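Side-chain contacts in alpha-pyrone synthesis polyketide synthase-like Pks18 (PDB 1TED), which probably makes tri- and tetraketide alpha-pyrones by extending medium- and long-chain acyl-CoA starters with malonyl-CoA: residues L116-D119 and V120-A124; V151-A154 and I155-L159; G316-I319 and I320-S323. One frame throughout, in Å; residues are numbered along the deposited sequence.

Contact 1: residues L116-D119 and V120-A124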
loop_
_atom_site.group_PDB
_atom_site.type_symbol
_atom_site.label_atom_id
_atom_site.label_comp_id
_atom_site.label_asym_id
_atom_site.label_seq_id
_atom_site.Cartn_x
_atom_site.Cartn_y
_atom_site.Cartn_z
ATOM N N LEU A 116 -7.149 11.611 14.966
ATOM C CA LEU A 116 -6.073 12.460 14.484
ATOM C C LEU A 116 -6.065 12.655 12.972
ATOM O O LEU A 116 -5.863 13.769 12.494
ATOM C CB LEU A 116 -4.720 11.899 14.935
ATOM C CG LEU A 116 -3.497 12.736 14.546
ATOM C CD1 LEU A 116 -3.589 14.116 15.179
ATOM C CD2 LEU A 116 -2.245 12.029 15.005
ATOM N N ALA A 117 -6.282 11.576 12.222
ATOM C CA ALA A 117 -6.287 11.656 10.758
ATOM C C ALA A 117 -7.515 12.407 10.244
ATOM O O ALA A 117 -7.421 13.170 9.288
ATOM C CB ALA A 117 -6.226 10.251 10.141
ATOM N N VAL A 118 -8.663 12.185 10.875
ATOM C CA VAL A 118 -9.880 12.877 10.480
ATOM C C VAL A 118 -9.691 14.378 10.717
ATOM O O VAL A 118 -10.052 15.199 9.876
ATOM C CB VAL A 118 -11.098 12.359 11.283
ATOM C CG1 VAL A 118 -12.300 13.292 11.100
ATOM C CG2 VAL A 118 -11.450 10.944 10.818
ATOM N N ASP A 119 -9.098 14.734 11.846
ATOM C CA ASP A 119 -8.872 16.135 12.157
ATOM C C ASP A 119 -7.909 16.823 11.179
ATOM O O ASP A 119 -8.223 17.880 10.633
ATOM C CB ASP A 119 -8.366 16.263 13.598
ATOM C CG ASP A 119 -7.867 17.664 13.932
ATOM O OD1 ASP A 119 -8.429 18.654 13.413
ATOM O OD2 ASP A 119 -6.915 17.770 14.736
ATOM N N VAL A 120 -6.749 16.216 10.938
ATOM C CA VAL A 120 -5.754 16.809 10.032
ATOM C C VAL A 120 -6.257 16.926 8.596
ATOM O O VAL A 120 -6.051 17.955 7.948
ATOM C CB VAL A 120 -4.437 16.008 10.069
ATOM C CG1 VAL A 120 -3.427 16.586 9.084
ATOM C CG2 VAL A 120 -3.868 16.041 11.482
ATOM N N SER A 121 -6.930 15.881 8.118
ATOM C CA SER A 121 -7.498 15.853 6.768
ATOM C C SER A 121 -8.437 17.037 6.590
ATOM O O SER A 121 -8.438 17.691 5.549
ATOM C CB SER A 121 -8.280 14.550 6.538
ATOM O OG SER A 121 -7.426 13.417 6.588
ATOM N N LYS A 122 -9.242 17.303 7.615
ATOM C CA LYS A 122 -10.182 18.433 7.593
ATOM C C LYS A 122 -9.427 19.752 7.517
ATOM O O LYS A 122 -9.837 20.648 6.787
ATOM C CB LYS A 122 -11.058 18.468 8.859
ATOM C CG LYS A 122 -12.187 17.461 8.917
ATOM C CD LYS A 122 -12.895 17.572 10.267
ATOM C CE LYS A 122 -14.014 16.544 10.421
ATOM N NZ LYS A 122 -14.622 16.611 11.788
ATOM N N ARG A 123 -8.345 19.879 8.285
ATOM C CA ARG A 123 -7.566 21.115 8.282
ATOM C C ARG A 123 -6.980 21.401 6.905
ATOM O O ARG A 123 -6.871 22.564 6.509
ATOM C CB ARG A 123 -6.417 21.067 9.297
ATOM C CG ARG A 123 -6.801 20.727 10.724
ATOM C CD ARG A 123 -5.585 20.813 11.651
ATOM N NE ARG A 123 -5.890 20.252 12.957
ATOM C CZ ARG A 123 -5.221 20.521 14.072
ATOM N NH1 ARG A 123 -4.188 21.353 14.053
ATOM N NH2 ARG A 123 -5.605 19.975 15.219
ATOM N N ALA A 124 -6.603 20.343 6.182
ATOM C CA ALA A 124 -6.012 20.491 4.848
ATOM C C ALA A 124 -7.029 20.941 3.803
ATOM O O ALA A 124 -6.682 21.639 2.844
ATOM C CB ALA A 124 -5.359 19.183 4.407
#
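D119 and R123, one helical turn apart, are clasped by a two-point salt bridge. R123 meets the carboxylate side-on: NE lies 3.0 Å from D119 OD1, and NH2 lies 2.6 Å from D119 OD2. The two flat groups are not coplanar, their planes standing 56° apart. OD2 offers its syn lone pair to NH2, whereas NE approaches OD1 from 40° above the carboxylate plane. The two side chains cross at a slant; D119 CG is anti to the backbone N (chi1 170°), and R123, extended from CG to NE, presents NE and NH2 at the guanidinium edge, with D119 CG in the guanidinium plane. The two-point grip restrains both side chains, on a side of the helix that faces partly into solvent.

V118 and K122 lie side by side and point the same way, K122 CE making the closest approach at 3.7 Å from V118 CG1. L116 and V120 are likewise side by side and point the same way, but looser, L116 CD1 being 4.2 Å from V120 CG2. S121 folds back on its own helix: its OG donates to A117 O at 2.7 Å, while S121 N reaches the same oxygen from the opposite face of the carbonyl plane at 3.0 Å. The buried hydroxyl is thus satisfied by the backbone.

These residues sit near the C-terminal end of helix 102-125. A117, V118 and S121 pack on helix 151-159, and L116, V120 and A124 rest on strands 226-236, 32-41 and 196-204 of the central sheet.

Contact 2: residues V151-A154 and I155-L159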
loop_
_atom_site.group_PDB
_atom_site.type_symbol
_atom_site.label_atom_id
_atom_site.label_comp_id
_atom_site.label_asym_id
_atom_site.label_seq_id
_atom_site.Cartn_x
_atom_site.Cartn_y
_atom_site.Cartn_z
ATOM N N VAL A 151 -8.006 3.262 8.606
ATOM C CA VAL A 151 -8.160 4.688 8.804
ATOM C C VAL A 151 -8.728 5.362 7.563
ATOM O O VAL A 151 -9.474 6.332 7.679
ATOM C CB VAL A 151 -6.805 5.305 9.190
ATOM C CG1 VAL A 151 -6.913 6.804 9.331
ATOM C CG2 VAL A 151 -6.338 4.682 10.494
ATOM N N ASP A 152 -8.401 4.839 6.380
ATOM C CA ASP A 152 -8.909 5.413 5.128
ATOM C C ASP A 152 -10.443 5.370 5.046
ATOM O O ASP A 152 -11.081 6.367 4.689
ATOM C CB ASP A 152 -8.289 4.709 3.909
ATOM C CG ASP A 152 -8.721 3.257 3.769
ATOM O OD1 ASP A 152 -8.582 2.473 4.736
ATOM O OD2 ASP A 152 -9.190 2.895 2.666
ATOM N N VAL A 153 -11.034 4.228 5.382
ATOM C CA VAL A 153 -12.489 4.113 5.351
ATOM C C VAL A 153 -13.147 5.145 6.286
ATOM O O VAL A 153 -14.107 5.816 5.901
ATOM C CB VAL A 153 -12.950 2.690 5.753
ATOM C CG1 VAL A 153 -14.445 2.659 5.938
ATOM C CG2 VAL A 153 -12.544 1.691 4.679
ATOM N N ALA A 154 -12.622 5.279 7.501
ATOM C CA ALA A 154 -13.163 6.224 8.480
ATOM C C ALA A 154 -13.075 7.687 8.030
ATOM O O ALA A 154 -13.929 8.493 8.384
ATOM C CB ALA A 154 -12.459 6.044 9.834
ATOM N N ILE A 155 -12.041 8.031 7.267
ATOM C CA ILE A 155 -11.883 9.393 6.765
ATOM C C ILE A 155 -13.028 9.738 5.794
ATOM O O ILE A 155 -13.664 10.790 5.901
ATOM C CB ILE A 155 -10.526 9.564 6.037
ATOM C CG1 ILE A 155 -9.374 9.436 7.049
ATOM C CG2 ILE A 155 -10.477 10.913 5.340
ATOM C CD1 ILE A 155 -7.969 9.636 6.467
ATOM N N VAL A 156 -13.289 8.839 4.849
ATOM C CA VAL A 156 -14.357 9.033 3.873
ATOM C C VAL A 156 -15.706 9.177 4.595
ATOM O O VAL A 156 -16.503 10.064 4.282
ATOM C CB VAL A 156 -14.417 7.827 2.885
ATOM C CG1 VAL A 156 -15.669 7.908 1.994
ATOM C CG2 VAL A 156 -13.153 7.807 2.034
ATOM N N LYS A 157 -15.951 8.294 5.559
ATOM C CA LYS A 157 -17.195 8.331 6.317
ATOM C C LYS A 157 -17.286 9.577 7.185
ATOM O O LYS A 157 -18.316 10.253 7.205
ATOM C CB LYS A 157 -17.334 7.080 7.188
ATOM C CG LYS A 157 -17.659 5.816 6.394
ATOM C CD LYS A 157 -18.041 4.661 7.305
ATOM C CE LYS A 157 -18.540 3.476 6.498
ATOM N NZ LYS A 157 -19.173 2.470 7.379
ATOM N N GLU A 158 -16.203 9.887 7.889
ATOM C CA GLU A 158 -16.161 11.047 8.762
ATOM C C GLU A 158 -16.276 12.389 8.027
ATOM O O GLU A 158 -17.031 13.267 8.447
ATOM C CB GLU A 158 -14.865 11.035 9.564
ATOM C CG GLU A 158 -15.058 11.423 10.999
ATOM C CD GLU A 158 -15.890 10.405 11.735
ATOM O OE1 GLU A 158 -15.461 9.232 11.804
ATOM O OE2 GLU A 158 -16.972 10.772 12.238
ATOM N N LEU A 159 -15.518 12.558 6.945
ATOM C CA LEU A 159 -15.549 13.814 6.192
ATOM C C LEU A 159 -16.650 13.880 5.163
ATOM O O LEU A 159 -16.812 14.894 4.487
ATOM C CB LEU A 159 -14.220 14.072 5.485
ATOM C CG LEU A 159 -13.070 14.674 6.286
ATOM C CD1 LEU A 159 -12.656 13.736 7.415
ATOM C CD2 LEU A 159 -11.907 14.917 5.331
#
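V151 and I155 form the tight inner side of helix 151-159, the helical connection of a beta-alpha-beta unit in the thiolase fold, between strands 135-142 and 166-171. Their side chains cross at an angle, with V151 CG1 4.2 Å from I155 CD1. Closer still is I155 CG1, which lies 3.2 Å from V151 O; with CG1 beside its own backbone N (chi1 -67°), the branch is laid back over the preceding turn. V151 is buried against A113 and A117 of helix 102-125. D152, also buried, turns its carboxylate to the sheet, where OD2 makes a salt bridge with R167 of strand 166-171, and V156 packs on L138 and R167.

The solvent side is confined to the K157 and E158 end. The partly exposed, extended lysine carries its amine on to a salt bridge with E261 of the second subunit; the same E261 also packs on buried V153, and L256 of that subunit covers V156 and K157. This flank therefore belongs partly to the dimer interface. E158 is exposed, its chain bent at chi2 and its first torsion (-138°) away from any staggered value. The backbone beneath it is firmly tied: E158 N donates to A154 O at 2.7 Å.

Contact 3: residues G316-I319 and I320-S323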
loop_
_atom_site.group_PDB
_atom_site.type_symbol
_atom_site.label_atom_id
_atom_site.label_comp_id
_atom_site.label_asym_id
_atom_site.label_seq_id
_atom_site.Cartn_x
_atom_site.Cartn_y
_atom_site.Cartn_z
ATOM N N GLY A 316 16.790 11.595 12.098
ATOM C CA GLY A 316 17.683 11.540 13.242
ATOM C C GLY A 316 18.973 12.278 12.944
ATOM O O GLY A 316 19.322 12.479 11.779
ATOM N N PRO A 317 19.718 12.691 13.973
ATOM C CA PRO A 317 20.969 13.412 13.716
ATOM C C PRO A 317 21.876 12.831 12.624
ATOM O O PRO A 317 22.318 13.563 11.747
ATOM C CB PRO A 317 21.636 13.455 15.100
ATOM C CG PRO A 317 21.023 12.265 15.815
ATOM C CD PRO A 317 19.588 12.358 15.401
ATOM N N LYS A 318 22.143 11.527 12.661
ATOM C CA LYS A 318 23.011 10.907 11.652
ATOM C C LYS A 318 22.476 10.958 10.222
ATOM O O LYS A 318 23.253 10.998 9.268
ATOM C CB LYS A 318 23.305 9.447 12.011
ATOM C CG LYS A 318 24.065 9.266 13.306
ATOM C CD LYS A 318 24.350 7.794 13.576
ATOM C CE LYS A 318 24.947 7.604 14.961
ATOM N NZ LYS A 318 25.211 6.180 15.277
ATOM N N ILE A 319 21.155 10.947 10.070
ATOM C CA ILE A 319 20.533 10.986 8.746
ATOM C C ILE A 319 20.625 12.372 8.116
ATOM O O ILE A 319 20.943 12.505 6.935
ATOM C CB ILE A 319 19.058 10.562 8.835
ATOM C CG1 ILE A 319 18.977 9.147 9.412
ATOM C CG2 ILE A 319 18.400 10.649 7.469
ATOM C CD1 ILE A 319 17.577 8.621 9.525
ATOM N N ILE A 320 20.346 13.403 8.910
ATOM C CA ILE A 320 20.425 14.786 8.430
ATOM C C ILE A 320 21.897 15.088 8.137
ATOM O O ILE A 320 22.251 15.586 7.078
ATOM C CB ILE A 320 19.879 15.778 9.506
ATOM C CG1 ILE A 320 18.403 15.463 9.791
ATOM C CG2 ILE A 320 20.010 17.229 9.023
ATOM C CD1 ILE A 320 17.743 16.390 10.805
ATOM N N GLU A 321 22.735 14.747 9.105
ATOM C CA GLU A 321 24.190 14.906 9.080
ATOM C C GLU A 321 24.826 14.480 7.753
ATOM O O GLU A 321 25.480 15.277 7.071
ATOM C CB GLU A 321 24.751 14.037 10.197
ATOM C CG GLU A 321 26.070 14.398 10.756
ATOM C CD GLU A 321 26.276 13.699 12.076
ATOM O OE1 GLU A 321 26.197 12.454 12.110
ATOM O OE2 GLU A 321 26.501 14.390 13.088
ATOM N N GLN A 322 24.636 13.211 7.403
ATOM C CA GLN A 322 25.200 12.647 6.182
ATOM C C GLN A 322 24.543 13.155 4.912
ATOM O O GLN A 322 25.194 13.231 3.864
ATOM C CB GLN A 322 25.146 11.118 6.231
ATOM C CG GLN A 322 26.018 10.502 7.330
ATOM C CD GLN A 322 27.462 11.020 7.300
ATOM O OE1 GLN A 322 28.051 11.192 6.233
ATOM N NE2 GLN A 322 28.033 11.255 8.478
ATOM N N SER A 323 23.262 13.507 4.990
ATOM C CA SER A 323 22.571 14.026 3.813
ATOM C C SER A 323 23.213 15.352 3.434
ATOM O O SER A 323 23.472 15.610 2.260
ATOM C CB SER A 323 21.072 14.231 4.091
ATOM O OG SER A 323 20.398 12.985 4.190
#
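The carbonyl of I319 is engaged on both faces of its plane by S323: the backbone N comes from one face, tilted 34° out of the plane at 3.2 Å from I319 O, and the hydroxyl OG from the other, tilted 26° at 2.8 Å. The K318 carbonyl is used differently, Q322 N standing 42° above its plane at 3.2 Å from K318 O. The E321 carboxylate lies alongside K318 rather than at its amine: E321 OE1 is 3.6 Å from K318 CA and 4.0 Å from K318 CG, a contact with the stem of the lysine.

G316 is the N-cap of helix 317-327, and its backbone angles are ones that call for glycine. The first turn closes nearly straight, with I320 N 3.2 Å from G316 O.

Around the helix, I319 packs on I285 and F377, I320 on W338, and Q322 OE1 accepts a hydrogen bond from R325. The side chain of I319 is about 6 Å from that of C175, the probable nucleophile. K318 and E321 lie on the exposed side, while the buried S323 hydroxyl is satisfied within the helix by I319 O.

In the fold
All three are local contacts within one helix, built on bonds from each residue to the fourth before it, but they serve different places. Contacts 1 and 2 are neighbours, their centres about 10 Å apart, and touch directly: A117 CB lies 3.6 Å from V151 CG1. Together they pair helices 102-125 and 151-159 in the N-terminal half. Contact 2 is the most buried, mainly aliphatic, with D152 and K157 paired to the sheet and the second subunit; contact 1 is partly buried and keeps its ion pair within the helix. Contact 3, about 30 and 35 Å from the others between centres, lies in the C-terminal half across the chain's centre, and shares with contact 1 a serine hydroxyl bound to a carbonyl one turn back.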